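Local coordinates for protein Adp-heptose LPS heptosyltransferase II (Escherichia coli, PDB 1PSW) that transfers the second heptose from ADP-heptose to the heptosyl-Kdo2-lipid A module during assembly of the lipopolysaccharide core, at residues R83-P88 with H104-R109; L156-Q161 with P296-K301; F174-E179 with W242-A247; I183-G188 with A264-D269. One frame throughout, in Å; residues are numbered along the deposited sequence.

Contact 1 of 4, residues R83-P88 with H104-R109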
loop_
_atom_site.group_PDB
_atom_site.type_symbol
_atom_site.label_atom_id
_atom_site.label_comp_id
_atom_site.label_asym_id
_atom_site.label_seq_id
_atom_site.Cartn_x
_atom_site.Cartn_y
_atom_site.Cartn_z
ATOM N N ARG A 83 -8.639 6.063 23.311
ATOM C CA ARG A 83 -9.048 4.863 22.587
ATOM C C ARG A 83 -7.870 4.176 21.917
ATOM O O ARG A 83 -6.799 4.761 21.762
ATOM C CB ARG A 83 -10.068 5.215 21.504
ATOM C CG ARG A 83 -11.359 5.819 21.998
ATOM C CD ARG A 83 -12.331 5.984 20.841
ATOM N NE ARG A 83 -13.683 6.291 21.298
ATOM C CZ ARG A 83 -14.757 6.259 20.519
ATOM N NH1 ARG A 83 -14.638 5.932 19.239
ATOM N NH2 ARG A 83 -15.952 6.550 21.020
ATOM N N ALA A 84 -8.081 2.929 21.514
ATOM C CA ALA A 84 -7.054 2.169 20.823
ATOM C C ALA A 84 -7.714 1.283 19.773
ATOM O O ALA A 84 -8.807 0.758 19.988
ATOM C CB ALA A 84 -6.269 1.319 21.810
ATOM N N TYR A 85 -7.052 1.141 18.630
ATOM C CA TYR A 85 -7.553 0.307 17.540
ATOM C C TYR A 85 -6.435 -0.645 17.135
ATOM O O TYR A 85 -5.332 -0.210 16.812
ATOM C CB TYR A 85 -7.960 1.167 16.334
ATOM C CG TYR A 85 -9.158 2.056 16.578
ATOM C CD1 TYR A 85 -10.458 1.594 16.358
ATOM C CD2 TYR A 85 -8.997 3.346 17.079
ATOM C CE1 TYR A 85 -11.563 2.395 16.635
ATOM C CE2 TYR A 85 -10.101 4.149 17.360
ATOM C CZ TYR A 85 -11.375 3.669 17.138
ATOM O OH TYR A 85 -12.470 4.453 17.435
ATOM N N VAL A 86 -6.720 -1.940 17.161
ATOM C CA VAL A 86 -5.729 -2.940 16.789
ATOM C C VAL A 86 -6.102 -3.474 15.414
ATOM O O VAL A 86 -7.147 -4.109 15.252
ATOM C CB VAL A 86 -5.694 -4.096 17.819
ATOM C CG1 VAL A 86 -4.579 -5.075 17.481
ATOM C CG2 VAL A 86 -5.488 -3.534 19.220
ATOM N N LEU A 87 -5.252 -3.212 14.421
ATOM C CA LEU A 87 -5.525 -3.630 13.041
ATOM C C LEU A 87 -5.002 -5.007 12.665
ATOM O O LEU A 87 -5.628 -5.716 11.882
ATOM C CB LEU A 87 -5.008 -2.559 12.071
ATOM C CG LEU A 87 -5.616 -1.166 12.325
ATOM C CD1 LEU A 87 -5.151 -0.170 11.256
ATOM C CD2 LEU A 87 -7.140 -1.269 12.326
ATOM N N PRO A 88 -3.840 -5.404 13.203
ATOM C CA PRO A 88 -3.352 -6.740 12.845
ATOM C C PRO A 88 -4.320 -7.750 13.464
ATOM O O PRO A 88 -5.139 -7.378 14.306
ATOM C CB PRO A 88 -1.968 -6.789 13.495
ATOM C CG PRO A 88 -1.544 -5.346 13.499
ATOM C CD PRO A 88 -2.804 -4.644 13.924
ATOM N N HIS A 104 -10.783 1.991 26.169
ATOM C CA HIS A 104 -11.497 1.469 25.006
ATOM C C HIS A 104 -10.545 0.910 23.958
ATOM O O HIS A 104 -9.794 1.647 23.326
ATOM C CB HIS A 104 -12.350 2.581 24.393
ATOM C CG HIS A 104 -13.291 3.219 25.366
ATOM N ND1 HIS A 104 -12.861 3.839 26.521
ATOM C CD2 HIS A 104 -14.641 3.324 25.365
ATOM C CE1 HIS A 104 -13.905 4.298 27.187
ATOM N NE2 HIS A 104 -14.998 4.000 26.507
ATOM N N ARG A 105 -10.594 -0.403 23.778
ATOM C CA ARG A 105 -9.739 -1.087 22.821
ATOM C C ARG A 105 -10.591 -1.838 21.797
ATOM O O ARG A 105 -11.236 -2.834 22.126
ATOM C CB ARG A 105 -8.816 -2.044 23.572
ATOM C CG ARG A 105 -8.078 -1.369 24.729
ATOM C CD ARG A 105 -7.122 -2.322 25.436
ATOM N NE ARG A 105 -7.819 -3.417 26.115
ATOM C CZ ARG A 105 -8.659 -3.259 27.134
ATOM N NH1 ARG A 105 -8.918 -2.047 27.606
ATOM N NH2 ARG A 105 -9.239 -4.315 27.687
ATOM N N THR A 106 -10.572 -1.354 20.554
ATOM C CA THR A 106 -11.371 -1.922 19.464
ATOM C C THR A 106 -10.589 -2.685 18.396
ATOM O O THR A 106 -9.429 -2.380 18.121
ATOM C CB THR A 106 -12.158 -0.813 18.742
ATOM O OG1 THR A 106 -12.854 -0.013 19.707
ATOM C CG2 THR A 106 -13.160 -1.420 17.765
ATOM N N GLY A 107 -11.249 -3.664 17.781
ATOM C CA GLY A 107 -10.625 -4.449 16.732
ATOM C C GLY A 107 -11.427 -5.687 16.391
ATOM O O GLY A 107 -12.266 -6.120 17.182
ATOM N N TRP A 108 -11.199 -6.254 15.210
ATOM C CA TRP A 108 -11.921 -7.465 14.837
ATOM C C TRP A 108 -11.393 -8.590 15.718
ATOM O O TRP A 108 -10.252 -8.546 16.173
ATOM C CB TRP A 108 -11.716 -7.797 13.357
ATOM C CG TRP A 108 -12.293 -6.753 12.452
ATOM C CD1 TRP A 108 -11.627 -5.722 11.851
ATOM C CD2 TRP A 108 -13.674 -6.607 12.087
ATOM N NE1 TRP A 108 -12.508 -4.944 11.133
ATOM C CE2 TRP A 108 -13.768 -5.464 11.262
ATOM C CE3 TRP A 108 -14.841 -7.333 12.377
ATOM C CZ2 TRP A 108 -14.980 -5.026 10.726
ATOM C CZ3 TRP A 108 -16.051 -6.896 11.839
ATOM C CH2 TRP A 108 -16.107 -5.752 11.023
ATOM N N ARG A 109 -12.226 -9.590 15.964
ATOM C CA ARG A 109 -11.844 -10.707 16.819
ATOM C C ARG A 109 -10.475 -11.305 16.503
ATOM O O ARG A 109 -9.688 -11.560 17.412
ATOM C CB ARG A 109 -12.918 -11.794 16.764
ATOM C CG ARG A 109 -12.736 -12.901 17.786
ATOM C CD ARG A 109 -13.984 -13.763 17.874
ATOM N NE ARG A 109 -14.286 -14.441 16.616
ATOM C CZ ARG A 109 -15.376 -15.173 16.412
ATOM N NH1 ARG A 109 -16.265 -15.316 17.385
ATOM N NH2 ARG A 109 -15.576 -15.762 15.241
HETATM O O HOH W 1 -9.193 -5.256 13.779
#
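Y85 and T106 lie side by side, pointing the same way from one face of a parallel sheet, as paired residues on neighbouring strands of a Rossmann-like beta-alpha-beta unit. Strand 83-86 leads through helix 95-99 into strand 104-108. The Y85 CG stands beside its own backbone N (chi1 -67°), which sets the ring on the same face as the T106 side chain; CD1 and CE1 lie alongside T106 CB, CD1 at 3.8 Å. T106 OG1 bonds to D119 OD2, which ties this pair to the next strand. On the same face R83 and H104 cross obliquely. Only their inner carbons meet, R83 CG lying 4.1 Å from H104 CB, while the guanidinium and imidazole planes are turned just 16° from each other.

The other face carries A84 and R105, with helix 95-99 packed against both. R105 leads its guanidinium away from A84, to the carbonyl oxygens of L116 and I102. Between the two faces the backbones zip together: A84 N donates to H104 O, T106 N to A84 O at 2.8 Å, and V86 N to T106 O at 2.9 Å.

The direct pairing ends with that last bond, and G107 CA then passes V86 O at 3.8 Å. Beyond it the strands are joined by a water that donates to V86 O at 2.8 Å and accepts from W108 N at 2.7 Å.

Contact 2 of 4, residues L156-Q161 with P296-K301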
loop_
_atom_site.group_PDB
_atom_site.type_symbol
_atom_site.label_atom_id
_atom_site.label_comp_id
_atom_site.label_asym_id
_atom_site.label_seq_id
_atom_site.Cartn_x
_atom_site.Cartn_y
_atom_site.Cartn_z
ATOM N N LEU A 156 -14.102 7.236 2.671
ATOM C CA LEU A 156 -12.875 7.999 2.503
ATOM C C LEU A 156 -11.745 7.039 2.146
ATOM O O LEU A 156 -11.214 6.345 3.010
ATOM C CB LEU A 156 -12.545 8.756 3.788
ATOM C CG LEU A 156 -13.681 9.686 4.231
ATOM C CD1 LEU A 156 -13.258 10.456 5.466
ATOM C CD2 LEU A 156 -14.040 10.634 3.100
ATOM N N TRP A 157 -11.396 7.002 0.863
ATOM C CA TRP A 157 -10.344 6.129 0.357
ATOM C C TRP A 157 -8.956 6.649 0.697
ATOM O O TRP A 157 -8.786 7.832 0.997
ATOM C CB TRP A 157 -10.440 6.014 -1.168
ATOM C CG TRP A 157 -11.517 5.114 -1.690
ATOM C CD1 TRP A 157 -12.396 4.357 -0.961
ATOM C CD2 TRP A 157 -11.785 4.827 -3.065
ATOM N NE1 TRP A 157 -13.188 3.613 -1.802
ATOM C CE2 TRP A 157 -12.832 3.884 -3.101
ATOM C CE3 TRP A 157 -11.234 5.274 -4.277
ATOM C CZ2 TRP A 157 -13.346 3.375 -4.298
ATOM C CZ3 TRP A 157 -11.746 4.765 -5.470
ATOM C CH2 TRP A 157 -12.789 3.828 -5.468
ATOM N N PRO A 158 -7.942 5.767 0.661
ATOM C CA PRO A 158 -6.589 6.241 0.966
ATOM C C PRO A 158 -6.288 7.320 -0.060
ATOM O O PRO A 158 -6.757 7.242 -1.196
ATOM C CB PRO A 158 -5.729 5.005 0.750
ATOM C CG PRO A 158 -6.676 3.873 1.078
ATOM C CD PRO A 158 -7.951 4.313 0.414
ATOM N N GLN A 159 -5.496 8.307 0.331
ATOM C CA GLN A 159 -5.184 9.401 -0.571
ATOM C C GLN A 159 -3.886 10.060 -0.130
ATOM O O GLN A 159 -3.707 10.376 1.043
ATOM C CB GLN A 159 -6.348 10.399 -0.546
ATOM C CG GLN A 159 -6.198 11.616 -1.429
ATOM C CD GLN A 159 -7.507 12.390 -1.553
ATOM O OE1 GLN A 159 -8.125 12.757 -0.550
ATOM N NE2 GLN A 159 -7.932 12.643 -2.789
ATOM N N LEU A 160 -2.975 10.240 -1.079
ATOM C CA LEU A 160 -1.679 10.854 -0.815
ATOM C C LEU A 160 -1.432 12.007 -1.779
ATOM O O LEU A 160 -1.832 11.948 -2.938
ATOM C CB LEU A 160 -0.560 9.818 -0.970
ATOM C CG LEU A 160 -0.549 8.624 -0.009
ATOM C CD1 LEU A 160 0.555 7.639 -0.391
ATOM C CD2 LEU A 160 -0.355 9.119 1.416
ATOM N N GLN A 161 -0.763 13.049 -1.298
ATOM C CA GLN A 161 -0.456 14.217 -2.118
ATOM C C GLN A 161 1.058 14.424 -2.109
ATOM O O GLN A 161 1.723 14.145 -1.113
ATOM C CB GLN A 161 -1.156 15.459 -1.551
ATOM C CG GLN A 161 -2.678 15.332 -1.408
ATOM C CD GLN A 161 -3.408 15.406 -2.735
ATOM O OE1 GLN A 161 -3.305 16.401 -3.454
ATOM N NE2 GLN A 161 -4.156 14.355 -3.068
ATOM N N PRO A 296 -8.777 -4.517 -3.954
ATOM C CA PRO A 296 -8.620 -3.950 -5.293
ATOM C C PRO A 296 -7.958 -2.578 -5.255
ATOM O O PRO A 296 -7.963 -1.901 -4.230
ATOM C CB PRO A 296 -10.057 -3.878 -5.803
ATOM C CG PRO A 296 -10.826 -3.574 -4.552
ATOM C CD PRO A 296 -10.191 -4.506 -3.537
ATOM N N PRO A 297 -7.349 -2.162 -6.374
ATOM C CA PRO A 297 -6.710 -0.842 -6.385
ATOM C C PRO A 297 -7.830 0.195 -6.352
ATOM O O PRO A 297 -8.679 0.223 -7.243
ATOM C CB PRO A 297 -5.920 -0.844 -7.698
ATOM C CG PRO A 297 -6.672 -1.811 -8.567
ATOM C CD PRO A 297 -7.058 -2.909 -7.609
ATOM N N LEU A 298 -7.845 1.024 -5.310
ATOM C CA LEU A 298 -8.895 2.026 -5.145
ATOM C C LEU A 298 -8.540 3.333 -5.839
ATOM O O LEU A 298 -8.011 4.253 -5.225
ATOM C CB LEU A 298 -9.151 2.272 -3.654
ATOM C CG LEU A 298 -9.494 1.046 -2.795
ATOM C CD1 LEU A 298 -9.567 1.452 -1.327
ATOM C CD2 LEU A 298 -10.812 0.449 -3.248
ATOM N N SER A 299 -8.841 3.398 -7.132
ATOM C CA SER A 299 -8.559 4.563 -7.953
ATOM C C SER A 299 -9.335 4.440 -9.249
ATOM O O SER A 299 -9.451 3.349 -9.807
ATOM C CB SER A 299 -7.061 4.638 -8.269
ATOM O OG SER A 299 -6.768 5.725 -9.140
ATOM N N HIS A 300 -9.862 5.559 -9.727
ATOM C CA HIS A 300 -10.608 5.558 -10.977
ATOM C C HIS A 300 -9.676 5.473 -12.185
ATOM O O HIS A 300 -10.126 5.199 -13.292
ATOM C CB HIS A 300 -11.454 6.823 -11.100
ATOM C CG HIS A 300 -12.610 6.879 -10.155
ATOM N ND1 HIS A 300 -13.500 7.934 -10.136
ATOM C CD2 HIS A 300 -13.036 6.018 -9.197
ATOM C CE1 HIS A 300 -14.418 7.722 -9.212
ATOM N NE2 HIS A 300 -14.160 6.563 -8.627
ATOM N N LYS A 301 -8.380 5.690 -11.965
ATOM C CA LYS A 301 -7.409 5.667 -13.052
ATOM C C LYS A 301 -6.661 4.348 -13.157
ATOM O O LYS A 301 -5.702 4.230 -13.915
ATOM C CB LYS A 301 -6.421 6.831 -12.896
ATOM C CG LYS A 301 -7.090 8.206 -12.921
ATOM C CD LYS A 301 -6.089 9.329 -13.153
ATOM C CE LYS A 301 -6.802 10.667 -13.287
ATOM N NZ LYS A 301 -5.929 11.740 -13.848
HETATM O O HOH W 2 -6.651 4.819 -2.857
#
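L298 lays its CB over one face of the W157 six-membered ring, a CH-pi contact with CB 3.8 Å from the ring centroid and 17° off the normal. Its two methyls spread: CD2 touches the indole at CE2 and CZ2, and CD1 reaches P158 CD at 3.7 Å. At the far end of the indole, W157 CZ3 meets S299 N at 3.6 Å and H300 CD2 at 4.1 Å, the imidazole standing almost perpendicular to the indole. An alanine in place of W157 would probably leave L298 CB and CD2 without their aromatic cover and H300 without its neighbour.

A water donates to both P158 O (2.9 Å) and L298 O (2.8 Å), joining the two loops. Further out, R22 and S19 of helix 11-27 hold the carbonyls of W157 and L156, and M16 of that helix packs on L298. An inverse gamma turn centred on L298 and an ST turn at S299 shape the second loop. With helix 11-27 and the 296-301 loop both against it, segment 156-161 probably lies where the two halves of the GT-B fold meet. With apolar surfaces and one bridging water, the grip depends on shape more than on directed polar bonds.

Contact 3 of 4, residues F174-E179 with W242-A247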
loop_
_atom_site.group_PDB
_atom_site.type_symbol
_atom_site.label_atom_id
_atom_site.label_comp_id
_atom_site.label_asym_id
_atom_site.label_seq_id
_atom_site.Cartn_x
_atom_site.Cartn_y
_atom_site.Cartn_z
ATOM N N PHE A 174 17.960 10.714 -6.873
ATOM C CA PHE A 174 18.167 9.376 -7.388
ATOM C C PHE A 174 18.745 9.346 -8.801
ATOM O O PHE A 174 18.620 8.364 -9.528
ATOM C CB PHE A 174 16.864 8.586 -7.256
ATOM C CG PHE A 174 16.596 8.143 -5.850
ATOM C CD1 PHE A 174 17.227 7.008 -5.347
ATOM C CD2 PHE A 174 15.814 8.915 -4.992
ATOM C CE1 PHE A 174 17.086 6.651 -4.007
ATOM C CE2 PHE A 174 15.666 8.567 -3.650
ATOM C CZ PHE A 174 16.306 7.438 -3.159
ATOM N N SER A 175 19.398 10.448 -9.165
ATOM C CA SER A 175 20.060 10.580 -10.455
ATOM C C SER A 175 19.186 10.289 -11.662
ATOM O O SER A 175 19.637 9.665 -12.625
ATOM C CB SER A 175 21.289 9.674 -10.492
ATOM O OG SER A 175 22.177 9.992 -9.444
ATOM N N LEU A 176 17.941 10.742 -11.606
ATOM C CA LEU A 176 17.022 10.535 -12.709
ATOM C C LEU A 176 17.015 11.755 -13.614
ATOM O O LEU A 176 17.042 12.893 -13.141
ATOM C CB LEU A 176 15.608 10.271 -12.185
ATOM C CG LEU A 176 15.440 8.976 -11.392
ATOM C CD1 LEU A 176 14.025 8.886 -10.836
ATOM C CD2 LEU A 176 15.737 7.786 -12.295
ATOM N N SER A 177 16.983 11.506 -14.919
ATOM C CA SER A 177 16.969 12.568 -15.916
ATOM C C SER A 177 15.563 13.096 -16.165
ATOM O O SER A 177 14.596 12.336 -16.147
ATOM C CB SER A 177 17.543 12.049 -17.235
ATOM O OG SER A 177 17.370 13.010 -18.266
ATOM N N SER A 178 15.450 14.400 -16.407
ATOM C CA SER A 178 14.154 15.008 -16.687
ATOM C C SER A 178 13.962 15.106 -18.198
ATOM O O SER A 178 12.960 15.640 -18.668
ATOM C CB SER A 178 14.074 16.413 -16.083
ATOM O OG SER A 178 14.325 16.393 -14.684
ATOM N N GLU A 179 14.926 14.592 -18.957
ATOM C CA GLU A 179 14.849 14.643 -20.412
ATOM C C GLU A 179 13.802 13.702 -21.014
ATOM O O GLU A 179 13.535 13.754 -22.215
ATOM C CB GLU A 179 16.230 14.364 -21.022
ATOM C CG GLU A 179 17.248 15.490 -20.809
ATOM C CD GLU A 179 18.619 15.184 -21.402
ATOM O OE1 GLU A 179 18.693 14.873 -22.610
ATOM O OE2 GLU A 179 19.629 15.259 -20.664
ATOM N N TRP A 242 18.216 3.968 -20.007
ATOM C CA TRP A 242 16.892 4.513 -19.737
ATOM C C TRP A 242 16.060 3.630 -18.810
ATOM O O TRP A 242 14.830 3.703 -18.808
ATOM C CB TRP A 242 16.140 4.733 -21.049
ATOM C CG TRP A 242 16.719 5.827 -21.892
ATOM C CD1 TRP A 242 17.228 5.713 -23.158
ATOM C CD2 TRP A 242 16.801 7.216 -21.551
ATOM N NE1 TRP A 242 17.613 6.948 -23.628
ATOM C CE2 TRP A 242 17.362 7.887 -22.662
ATOM C CE3 TRP A 242 16.448 7.961 -20.416
ATOM C CZ2 TRP A 242 17.581 9.266 -22.670
ATOM C CZ3 TRP A 242 16.666 9.337 -20.425
ATOM C CH2 TRP A 242 17.227 9.973 -21.548
ATOM N N CYS A 243 16.734 2.794 -18.031
ATOM C CA CYS A 243 16.056 1.918 -17.081
ATOM C C CYS A 243 16.856 1.896 -15.781
ATOM O O CYS A 243 17.991 1.429 -15.749
ATOM C CB CYS A 243 15.913 0.494 -17.636
ATOM S SG CYS A 243 14.975 -0.606 -16.528
ATOM N N ARG A 244 16.257 2.410 -14.710
ATOM C CA ARG A 244 16.915 2.470 -13.411
ATOM C C ARG A 244 16.289 1.539 -12.379
ATOM O O ARG A 244 15.071 1.535 -12.182
ATOM C CB ARG A 244 16.886 3.909 -12.889
ATOM C CG ARG A 244 17.585 4.119 -11.557
ATOM C CD ARG A 244 18.705 5.144 -11.675
ATOM N NE ARG A 244 19.173 5.610 -10.370
ATOM C CZ ARG A 244 19.862 4.871 -9.506
ATOM N NH1 ARG A 244 20.176 3.616 -9.805
ATOM N NH2 ARG A 244 20.230 5.384 -8.338
ATOM N N ASN A 245 17.137 0.755 -11.723
ATOM C CA ASN A 245 16.689 -0.175 -10.696
ATOM C C ASN A 245 16.801 0.485 -9.319
ATOM O O ASN A 245 17.894 0.600 -8.769
ATOM C CB ASN A 245 17.539 -1.456 -10.744
ATOM C CG ASN A 245 17.117 -2.489 -9.710
ATOM O OD1 ASN A 245 16.069 -2.363 -9.073
ATOM N ND2 ASN A 245 17.935 -3.527 -9.545
ATOM N N LEU A 246 15.673 0.925 -8.766
ATOM C CA LEU A 246 15.677 1.559 -7.454
ATOM C C LEU A 246 15.159 0.616 -6.363
ATOM O O LEU A 246 14.938 1.035 -5.230
ATOM C CB LEU A 246 14.850 2.854 -7.480
ATOM C CG LEU A 246 15.359 3.968 -8.406
ATOM C CD1 LEU A 246 14.481 5.202 -8.278
ATOM C CD2 LEU A 246 16.803 4.302 -8.055
ATOM N N ALA A 247 14.961 -0.658 -6.694
ATOM C CA ALA A 247 14.487 -1.608 -5.685
ATOM C C ALA A 247 15.539 -1.710 -4.575
ATOM O O ALA A 247 16.699 -2.026 -4.843
ATOM C CB ALA A 247 14.247 -2.987 -6.313
#
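The loop F174-S177 runs nearly antiparallel to W242-L246, their directions 165° apart, and since even the closest CA pair, L176 CA and R244 CA, is 8.1 Å apart, side chains do the bridging. R244 makes the one hydrogen bond across. Its CG is anti to the backbone N, and a bend at chi2 turns CD toward L176, whose CD2 touches it at 4.0 Å. From there NE donates to F174 O at 2.9 Å in an almost straight bond (177°), the oxygen lying in the guanidinium plane. L246 CD2, from the same segment as R244, lies over one face of that guanidinium, 3.4 Å above the plane, and the same methyl meets F174 CD1 at 3.9 Å.

F174 directly follows helix 164-173, which closes in a Schellman motif with S175, at positive phi, as its C-prime residue. A positive guanidinium bound at this C-terminal end would probably be favoured by the helix dipole. Strand 243-245 is an outermost strand of the C-terminal Rossmann-like sheet, and L258 of helix 252-260 packs against F174, L176 and L246 together.

At the other end S177 CB comes to 4.3 Å from W242 CZ3, while the W242 ring also makes a cation-pi contact with R180. S177 OG accepts from E179 N at 3.0 Å, an ST turn.

Contact 4 of 4, residues I183-G188 with A264-D269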
loop_
_atom_site.group_PDB
_atom_site.type_symbol
_atom_site.label_atom_id
_atom_site.label_comp_id
_atom_site.label_asym_id
_atom_site.label_seq_id
_atom_site.Cartn_x
_atom_site.Cartn_y
_atom_site.Cartn_z
ATOM N N ILE A 183 8.005 5.897 -16.550
ATOM C CA ILE A 183 6.995 4.877 -16.337
ATOM C C ILE A 183 7.604 4.067 -15.197
ATOM O O ILE A 183 8.794 3.744 -15.225
ATOM C CB ILE A 183 6.819 3.978 -17.570
ATOM C CG1 ILE A 183 6.293 4.811 -18.755
ATOM C CG2 ILE A 183 5.872 2.831 -17.231
ATOM C CD1 ILE A 183 4.874 5.330 -18.569
ATOM N N GLY A 184 6.810 3.768 -14.179
ATOM C CA GLY A 184 7.335 2.996 -13.074
ATOM C C GLY A 184 6.847 1.557 -13.098
ATOM O O GLY A 184 5.698 1.301 -13.442
ATOM N N PHE A 185 7.733 0.619 -12.762
ATOM C CA PHE A 185 7.402 -0.810 -12.698
ATOM C C PHE A 185 7.579 -1.272 -11.249
ATOM O O PHE A 185 8.502 -0.838 -10.567
ATOM C CB PHE A 185 8.360 -1.662 -13.560
ATOM C CG PHE A 185 8.176 -1.527 -15.054
ATOM C CD1 PHE A 185 7.184 -0.721 -15.590
ATOM C CD2 PHE A 185 9.012 -2.233 -15.925
ATOM C CE1 PHE A 185 7.017 -0.607 -16.981
ATOM C CE2 PHE A 185 8.861 -2.131 -17.312
ATOM C CZ PHE A 185 7.858 -1.315 -17.838
ATOM N N CYS A 186 6.706 -2.162 -10.792
ATOM C CA CYS A 186 6.789 -2.724 -9.442
ATOM C C CYS A 186 6.689 -4.229 -9.681
ATOM O O CYS A 186 5.641 -4.831 -9.476
ATOM C CB CYS A 186 5.614 -2.248 -8.585
ATOM S SG CYS A 186 5.506 -0.457 -8.363
ATOM N N PRO A 187 7.794 -4.857 -10.113
ATOM C CA PRO A 187 7.894 -6.290 -10.419
ATOM C C PRO A 187 7.820 -7.303 -9.279
ATOM O O PRO A 187 7.660 -8.500 -9.530
ATOM C CB PRO A 187 9.209 -6.372 -11.179
ATOM C CG PRO A 187 10.053 -5.381 -10.450
ATOM C CD PRO A 187 9.108 -4.204 -10.252
ATOM N N GLY A 188 7.930 -6.835 -8.041
ATOM C CA GLY A 188 7.876 -7.747 -6.910
ATOM C C GLY A 188 6.462 -8.068 -6.476
ATOM O O GLY A 188 5.497 -7.652 -7.117
ATOM N N ALA A 264 2.777 6.813 -15.425
ATOM C CA ALA A 264 1.953 5.627 -15.223
ATOM C C ALA A 264 2.764 4.581 -14.482
ATOM O O ALA A 264 3.993 4.658 -14.427
ATOM C CB ALA A 264 1.473 5.062 -16.557
ATOM N N ILE A 265 2.062 3.601 -13.927
ATOM C CA ILE A 265 2.681 2.526 -13.161
ATOM C C ILE A 265 2.160 1.181 -13.644
ATOM O O ILE A 265 0.993 1.060 -14.003
ATOM C CB ILE A 265 2.332 2.649 -11.652
ATOM C CG1 ILE A 265 2.812 4.004 -11.110
ATOM C CG2 ILE A 265 2.946 1.497 -10.879
ATOM C CD1 ILE A 265 4.318 4.208 -11.149
ATOM N N VAL A 266 3.035 0.180 -13.683
ATOM C CA VAL A 266 2.650 -1.177 -14.063
ATOM C C VAL A 266 3.078 -1.990 -12.851
ATOM O O VAL A 266 4.225 -1.880 -12.404
ATOM C CB VAL A 266 3.413 -1.679 -15.303
ATOM C CG1 VAL A 266 2.976 -3.093 -15.652
ATOM C CG2 VAL A 266 3.165 -0.751 -16.477
ATOM N N THR A 267 2.173 -2.800 -12.311
ATOM C CA THR A 267 2.498 -3.569 -11.119
ATOM C C THR A 267 1.675 -4.848 -10.984
ATOM O O THR A 267 0.649 -5.017 -11.639
ATOM C CB THR A 267 2.226 -2.726 -9.857
ATOM O OG1 THR A 267 2.530 -3.493 -8.685
ATOM C CG2 THR A 267 0.764 -2.323 -9.807
ATOM N N ASN A 268 2.156 -5.738 -10.125
ATOM C CA ASN A 268 1.462 -6.976 -9.817
ATOM C C ASN A 268 0.572 -6.635 -8.617
ATOM O O ASN A 268 0.566 -5.501 -8.138
ATOM C CB ASN A 268 2.456 -8.059 -9.376
ATOM C CG ASN A 268 3.575 -8.275 -10.365
ATOM O OD1 ASN A 268 3.344 -8.485 -11.554
ATOM N ND2 ASN A 268 4.807 -8.243 -9.865
ATOM N N ASP A 269 -0.155 -7.629 -8.122
ATOM C CA ASP A 269 -1.005 -7.453 -6.946
ATOM C C ASP A 269 -0.038 -7.393 -5.765
ATOM O O ASP A 269 0.391 -8.427 -5.250
ATOM C CB ASP A 269 -1.950 -8.655 -6.824
ATOM C CG ASP A 269 -2.821 -8.618 -5.576
ATOM O OD1 ASP A 269 -2.932 -7.546 -4.944
ATOM O OD2 ASP A 269 -3.407 -9.674 -5.238
HETATM O O HOH W 3 4.139 -5.337 -7.626
#
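N268, in the 264-269 segment, reaches to the carbonyls of P187 and G188; strands 182-186 and 264-268 are parallel neighbours in the C-terminal Rossmann-like sheet of this GT-B enzyme. Its CB lies 3.8 Å from G188 O. A chi1 of -54° puts CG beside the backbone N, also 3.8 Å from G188 O. ND2 donates to G188 O at 2.9 Å, close to straight (171°), the oxygen in the amide plane although the N-H comes from above the carbonyl plane. The same nitrogen bonds weakly to P187 O, and OD1 accepts from W197 N. A leucine in place of N268 would probably leave the G188 carbonyl and the W197 N-H without these mates and set the loop after C186 free to shift.

Before these side-chain bonds the strands pair through G184 N to A264 O, V266 N to G184 O and C186 N to V266 O. F185 and V266 stand side by side, CE1 3.9 Å from CG2, with helix 199-211 over F185 and helix 332-347 over V266. On the opposite face I265 CD1 rests 3.8 Å from G184 CA. T267 OG1, 3.3 Å from C186 CB, donates to a lone pair of N268 O at 2.9 Å.

Along the chain contact 1 closes first; contact 2 then opens and spans contacts 3 and 4, whose segments interleave. Contact 1 belongs to the N-terminal six-stranded parallel sheet, contact 4 to the matching C-terminal sheet, both with strand order 3-2-1-4-5-6, and their centres lie 33 Å apart across the chain's centre. Contact 3 joins an outermost strand of the C-terminal sheet to the loop leading into strand 182-186, about 15 Å from contact 4 and 41 Å from contact 1, centre to centre. Contact 2 lies nearest the middle, 24 Å from contact 1 and 16 Å from contact 4, consistent with the paired domains of a GT-B glycosyltransferase meeting there.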